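Local coordinates for protein ferredoxin (PDB 1H98) that transfers electrons in a wide variety of metabolic reactions by means of one [3Fe-4S] and one [4Fe-4S] cluster, at residues 2-10 against 65-73. Numbering follows the deposited sequence.
Sequences HVICEPCIG and KSYIEKNRK. Unlike the reference sequence in segment 2-10: E6 (reference Gln). With F3S (Fe3-s4 cluster), chain C; SF4 (iron/sulfur cluster), chain B.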
ATOM      1  N   HIS A   2       4.781  -2.654   4.051  1.00 14.93           N
ATOM      2  CA  HIS A   2       3.866  -3.239   3.070  1.00 12.98           C
ATOM      3  C   HIS A   2       3.771  -2.209   1.943  1.00 12.56           C
ATOM      4  O   HIS A   2       4.045  -1.027   2.161  1.00 12.28           O
ATOM      5  CB  HIS A   2       2.494  -3.533   3.680  1.00 12.23           C
ATOM      6  CG  HIS A   2       2.423  -4.851   4.389  1.00 13.52           C
ATOM      7  ND1 HIS A   2       3.334  -5.231   5.351  1.00 14.34           N
ATOM      8  CD2 HIS A   2       1.552  -5.881   4.271  1.00 14.08           C
ATOM      9  CE1 HIS A   2       3.031  -6.439   5.794  1.00 14.33           C
ATOM     10  NE2 HIS A   2       1.952  -6.856   5.153  1.00 15.95           N
ATOM     11  N   VAL A   3       3.401  -2.649   0.747  1.00 12.02           N
ATOM     12  CA  VAL A   3       3.344  -1.767  -0.412  1.00 11.91           C
ATOM     13  C   VAL A   3       2.042  -1.915  -1.191  1.00 12.01           C
ATOM     14  O   VAL A   3       1.580  -3.031  -1.410  1.00 13.18           O
ATOM     15  CB  VAL A   3       4.538  -2.091  -1.369  1.00 11.28           C
ATOM     16  CG1 VAL A   3       4.516  -1.191  -2.597  1.00 13.14           C
ATOM     17  CG2 VAL A   3       5.877  -1.951  -0.623  1.00 13.27           C
ATOM     18  N   ILE A   4       1.437  -0.792  -1.581  1.00 11.62           N
ATOM     19  CA  ILE A   4       0.206  -0.832  -2.371  1.00 12.47           C
ATOM     20  C   ILE A   4       0.631  -0.831  -3.838  1.00 13.20           C
ATOM     21  O   ILE A   4       1.313   0.093  -4.307  1.00 12.93           O
ATOM     22  CB  ILE A   4      -0.735   0.375  -2.076  1.00 12.31           C
ATOM     23  CG1 ILE A   4      -1.268   0.283  -0.640  1.00 12.32           C
ATOM     24  CG2 ILE A   4      -1.881   0.403  -3.084  1.00 10.20           C
ATOM     25  CD1 ILE A   4      -2.189   1.415  -0.235  1.00  9.40           C
ATOM     26  N   CYS A   5       0.253  -1.882  -4.552  1.00 12.09           N
ATOM     27  CA  CYS A   5       0.631  -2.023  -5.947  1.00 12.87           C
ATOM     28  C   CYS A   5      -0.434  -1.610  -6.960  1.00 14.70           C
ATOM     29  O   CYS A   5      -1.471  -1.039  -6.607  1.00 15.36           O
ATOM     30  CB  CYS A   5       1.143  -3.445  -6.199  1.00 12.97           C
ATOM     31  SG  CYS A   5       2.539  -3.902  -5.117  1.00 15.07           S
ATOM     32  N   GLU A   6      -0.177  -1.946  -8.220  1.00 14.32           N
ATOM     33  CA  GLU A   6      -1.032  -1.607  -9.352  1.00 15.75           C
ATOM     34  C   GLU A   6      -2.560  -1.709  -9.274  1.00 14.78           C
ATOM     35  O   GLU A   6      -3.255  -0.776  -9.675  1.00 15.54           O
ATOM     36  CB  GLU A   6      -0.538  -2.359 -10.584  1.00 18.07           C
ATOM     37  CG  GLU A   6      -1.216  -1.950 -11.869  1.00 24.90           C
ATOM     38  CD  GLU A   6      -0.422  -2.371 -13.082  1.00 32.23           C
ATOM     39  OE1 GLU A   6       0.710  -1.855 -13.263  1.00 35.06           O
ATOM     40  OE2 GLU A   6      -0.933  -3.216 -13.848  1.00 36.24           O
ATOM     41  N   PRO A   7      -3.105  -2.821  -8.750  1.00 13.15           N
ATOM     42  CA  PRO A   7      -4.565  -2.975  -8.666  1.00 14.50           C
ATOM     43  C   PRO A   7      -5.370  -1.835  -8.020  1.00 14.69           C
ATOM     44  O   PRO A   7      -6.562  -1.680  -8.299  1.00 14.71           O
ATOM     45  CB  PRO A   7      -4.720  -4.290  -7.896  1.00 15.02           C
ATOM     46  CG  PRO A   7      -3.506  -5.053  -8.298  1.00 11.86           C
ATOM     47  CD  PRO A   7      -2.434  -4.006  -8.191  1.00 11.23           C
ATOM     48  N   CYS A   8      -4.727  -1.051  -7.160  1.00 14.54           N
ATOM     49  CA  CYS A   8      -5.393   0.058  -6.474  1.00 15.25           C
ATOM     50  C   CYS A   8      -5.783   1.172  -7.439  1.00 15.20           C
ATOM     51  O   CYS A   8      -6.788   1.853  -7.229  1.00 15.95           O
ATOM     52  CB  CYS A   8      -4.488   0.638  -5.373  1.00 13.09           C
ATOM     53  SG  CYS A   8      -5.258   1.923  -4.329  1.00 12.80           S
ATOM     54  N   ILE A   9      -4.989   1.347  -8.491  1.00 14.41           N
ATOM     55  CA  ILE A   9      -5.234   2.388  -9.477  1.00 16.34           C
ATOM     56  C   ILE A   9      -6.581   2.184 -10.156  1.00 17.74           C
ATOM     57  O   ILE A   9      -6.874   1.109 -10.678  1.00 18.85           O
ATOM     58  CB  ILE A   9      -4.109   2.427 -10.533  1.00 16.11           C
ATOM     59  CG1 ILE A   9      -2.763   2.670  -9.847  1.00 14.57           C
ATOM     60  CG2 ILE A   9      -4.378   3.527 -11.565  1.00 16.06           C
ATOM     61  CD1 ILE A   9      -1.580   2.640 -10.794  1.00 14.91           C
ATOM     62  N   GLY A  10      -7.406   3.222 -10.136  1.00 19.24           N
ATOM     63  CA  GLY A  10      -8.717   3.133 -10.747  1.00 19.30           C
ATOM     64  C   GLY A  10      -9.737   2.496  -9.827  1.00 20.79           C
ATOM     65  O   GLY A  10     -10.899   2.357 -10.199  1.00 22.94           O
ATOM     66  N   LYS A  65       7.601  -4.454  -8.895  1.00 18.63           N
ATOM     67  CA  LYS A  65       8.674  -3.931  -8.040  1.00 20.04           C
ATOM     68  C   LYS A  65       8.756  -2.411  -8.037  1.00 17.33           C
ATOM     69  O   LYS A  65       9.129  -1.810  -7.031  1.00 18.16           O
ATOM     70  CB  LYS A  65      10.028  -4.505  -8.456  1.00 23.52           C
ATOM     71  CG  LYS A  65      10.100  -6.026  -8.391  1.00 33.19           C
ATOM     72  CD  LYS A  65      10.389  -6.554  -6.997  1.00 35.36           C
ATOM     73  CE  LYS A  65      11.874  -6.452  -6.693  1.00 38.25           C
ATOM     74  NZ  LYS A  65      12.265  -7.088  -5.401  1.00 40.85           N
ATOM     75  N   SER A  66       8.394  -1.792  -9.154  1.00 16.49           N
ATOM     76  CA  SER A  66       8.434  -0.337  -9.273  1.00 16.50           C
ATOM     77  C   SER A  66       7.522   0.370  -8.264  1.00 16.10           C
ATOM     78  O   SER A  66       7.733   1.544  -7.943  1.00 16.43           O
ATOM     79  CB  SER A  66       8.056   0.094 -10.690  1.00 17.90           C
ATOM     80  OG  SER A  66       6.708  -0.229 -10.982  1.00 21.39           O
ATOM     81  N   TYR A  67       6.505  -0.334  -7.770  1.00 13.56           N
ATOM     82  CA  TYR A  67       5.587   0.258  -6.809  1.00 13.14           C
ATOM     83  C   TYR A  67       6.207   0.500  -5.438  1.00 14.17           C
ATOM     84  O   TYR A  67       5.714   1.326  -4.666  1.00 14.84           O
ATOM     85  CB  TYR A  67       4.298  -0.552  -6.721  1.00 12.64           C
ATOM     86  CG  TYR A  67       3.422  -0.322  -7.930  1.00 12.67           C
ATOM     87  CD1 TYR A  67       3.543  -1.123  -9.064  1.00 14.41           C
ATOM     88  CD2 TYR A  67       2.521   0.747  -7.968  1.00 12.37           C
ATOM     89  CE1 TYR A  67       2.796  -0.863 -10.207  1.00 14.85           C
ATOM     90  CE2 TYR A  67       1.772   1.017  -9.108  1.00 12.55           C
ATOM     91  CZ  TYR A  67       1.915   0.209 -10.222  1.00 14.70           C
ATOM     92  OH  TYR A  67       1.203   0.477 -11.364  1.00 17.35           O
ATOM     93  N   ILE A  68       7.316  -0.172  -5.150  1.00 14.13           N
ATOM     94  CA  ILE A  68       7.998   0.031  -3.877  1.00 14.04           C
ATOM     95  C   ILE A  68       8.500   1.483  -3.849  1.00 15.50           C
ATOM     96  O   ILE A  68       8.200   2.244  -2.915  1.00 14.35           O
ATOM     97  CB  ILE A  68       9.188  -0.942  -3.708  1.00 12.72           C
ATOM     98  CG1 ILE A  68       8.683  -2.386  -3.627  1.00 13.61           C
ATOM     99  CG2 ILE A  68       9.999  -0.575  -2.467  1.00 12.93           C
ATOM    100  CD1 ILE A  68       9.780  -3.442  -3.733  1.00 13.70           C
ATOM    101  N   GLU A  69       9.212   1.883  -4.902  1.00 16.03           N
ATOM    102  CA  GLU A  69       9.733   3.241  -4.986  1.00 17.32           C
ATOM    103  C   GLU A  69       8.614   4.268  -5.144  1.00 16.44           C
ATOM    104  O   GLU A  69       8.717   5.380  -4.627  1.00 16.67           O
ATOM    105  CB  GLU A  69      10.758   3.370  -6.116  1.00 18.63           C
ATOM    106  CG  GLU A  69      11.452   4.740  -6.194  1.00 22.84           C
ATOM    107  CD  GLU A  69      12.128   5.176  -4.886  1.00 26.51           C
ATOM    108  OE1 GLU A  69      12.565   4.313  -4.096  1.00 26.98           O
ATOM    109  OE2 GLU A  69      12.235   6.402  -4.653  1.00 27.93           O
ATOM    110  N   LYS A  70       7.542   3.897  -5.843  1.00 14.97           N
ATOM    111  CA  LYS A  70       6.408   4.805  -6.020  1.00 14.35           C
ATOM    112  C   LYS A  70       5.805   5.179  -4.665  1.00 14.41           C
ATOM    113  O   LYS A  70       5.545   6.351  -4.401  1.00 15.32           O
ATOM    114  CB  LYS A  70       5.334   4.182  -6.918  1.00 14.18           C
ATOM    115  CG  LYS A  70       4.219   5.155  -7.259  1.00 15.03           C
ATOM    116  CD  LYS A  70       3.165   4.537  -8.148  1.00 14.92           C
ATOM    117  CE  LYS A  70       2.079   5.559  -8.467  1.00 16.75           C
ATOM    118  NZ  LYS A  70       0.988   4.995  -9.306  1.00 16.69           N
ATOM    119  N   ASN A  71       5.580   4.179  -3.812  1.00 13.93           N
ATOM    120  CA  ASN A  71       5.033   4.419  -2.477  1.00 12.90           C
ATOM    121  C   ASN A  71       6.006   5.309  -1.706  1.00 13.39           C
ATOM    122  O   ASN A  71       5.590   6.214  -0.986  1.00 13.73           O
ATOM    123  CB  ASN A  71       4.820   3.100  -1.729  1.00 11.98           C
ATOM    124  CG  ASN A  71       3.515   2.413  -2.097  1.00 13.71           C
ATOM    125  OD1 ASN A  71       2.669   2.164  -1.235  1.00 13.18           O
ATOM    126  ND2 ASN A  71       3.352   2.079  -3.368  1.00 11.64           N
ATOM    127  N   ARG A  72       7.304   5.053  -1.865  1.00 13.95           N
ATOM    128  CA  ARG A  72       8.325   5.862  -1.198  1.00 15.06           C
ATOM    129  C   ARG A  72       8.276   7.318  -1.664  1.00 14.91           C
ATOM    130  O   ARG A  72       8.306   8.234  -0.844  1.00 18.39           O
ATOM    131  CB  ARG A  72       9.733   5.284  -1.428  1.00 13.85           C
ATOM    132  CG  ARG A  72      10.043   4.035  -0.604  1.00 15.89           C
ATOM    133  CD  ARG A  72      11.427   3.457  -0.909  1.00 16.32           C
ATOM    134  NE  ARG A  72      12.480   4.457  -0.738  1.00 16.89           N
ATOM    135  CZ  ARG A  72      13.069   4.747   0.421  1.00 14.93           C
ATOM    136  NH1 ARG A  72      12.726   4.106   1.529  1.00 14.68           N
ATOM    137  NH2 ARG A  72      13.966   5.726   0.479  1.00 17.81           N
ATOM    138  N   LYS A  73       8.188   7.534  -2.973  1.00 13.30           N
ATOM    139  CA  LYS A  73       8.140   8.890  -3.514  1.00 17.35           C
ATOM    140  C   LYS A  73       6.882   9.618  -3.074  1.00 19.36           C
ATOM    141  O   LYS A  73       6.924  10.807  -2.772  1.00 20.23           O
ATOM    142  CB  LYS A  73       8.232   8.888  -5.043  1.00 20.56           C
ATOM    143  CG  LYS A  73       9.649   8.726  -5.599  1.00 24.37           C
ATOM    144  CD  LYS A  73       9.621   8.694  -7.125  1.00 26.95           C
TER
HETATM  145 FE1  F3S C 108      -6.763   0.217  -0.115  1.00 15.57          FE
HETATM  146 FE3  F3S C 108      -6.374   0.741  -2.835  1.00 14.65          FE
HETATM  147 FE4  F3S C 108      -7.204  -1.756  -1.971  1.00 16.02          FE
HETATM  148  S1  F3S C 108      -7.339   2.134  -1.276  1.00 20.88           S
HETATM  149  S2  F3S C 108      -8.519  -1.254  -0.136  1.00 22.18           S
HETATM  150  S3  F3S C 108      -5.154  -0.746  -1.489  1.00 20.81           S
HETATM  151  S4  F3S C 108      -8.011  -0.574  -3.769  1.00 21.17           S
HETATM  152 FE1  SF4 B 107       1.409  -1.396   7.605  1.00 16.83          FE
HETATM  153 FE2  SF4 B 107      -1.076  -0.414   8.369  1.00 17.29          FE
HETATM  154 FE3  SF4 B 107      -0.907  -2.503   6.564  1.00 16.15          FE
HETATM  155 FE4  SF4 B 107      -0.289  -2.875   9.229  1.00 23.94          FE
HETATM  156  S1  SF4 B 107      -2.372  -2.333   8.357  1.00 22.27           S
HETATM  157  S2  SF4 B 107       0.939  -3.647   7.351  1.00 22.42           S
HETATM  158  S3  SF4 B 107       0.720  -0.879   9.762  1.00 22.33           S
HETATM  159  S4  SF4 B 107      -0.135  -0.317   6.244  1.00 21.08           S
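Both backbone polar groups of I4 are taken up by the carboxamide of N71, which reaches from helix 66-73 to strand 2-4. I4 N gives a nearly straight bond to N71 OD1 (3.2 Å, 168°), arriving from above the carbonyl plane, and ND2 of N71 returns a bond of 3.0 Å to I4 O, which lies close to the amide plane. The same ND2 also donates to Y67 O one turn back, at 2.8 Å, so both amide hydrogens of this buried side chain are used; OD1 takes a further bond from I34 N. Replacing N71 with an alanine would take away the shared acceptor of I4 N and I34 N and is likely to leave a gap beside V3. The axes of strand 2-4 and helix 66-73 stand at 91°. Strand 2-4 pairs with strand 54-56 in the two-cluster ferredoxin fold, and the C-terminal helix packs on its far side from the clusters. From the strand, I4 turns CG2 to S3 of the [3Fe-4S] cluster, whose FE3 is ligated by C8 SG. V3 CG1, anti to the backbone N (chi1 180°), is directed at the helix backbone, 3.5 Å from Y67 O, while CG2 meets I68 CG1. The Y67 ring lies flat against the chain at C5 and E6, with E6 N 3.5 Å above its centre, and I9 CD1 comes up near the ring plane at its edge. Past the ring, Y67 OH lies 3.0 Å from OE1 of E6, and K70 NZ, passing I9 CD1, hydrogen-bonds to Q31 and forms a salt bridge with D30.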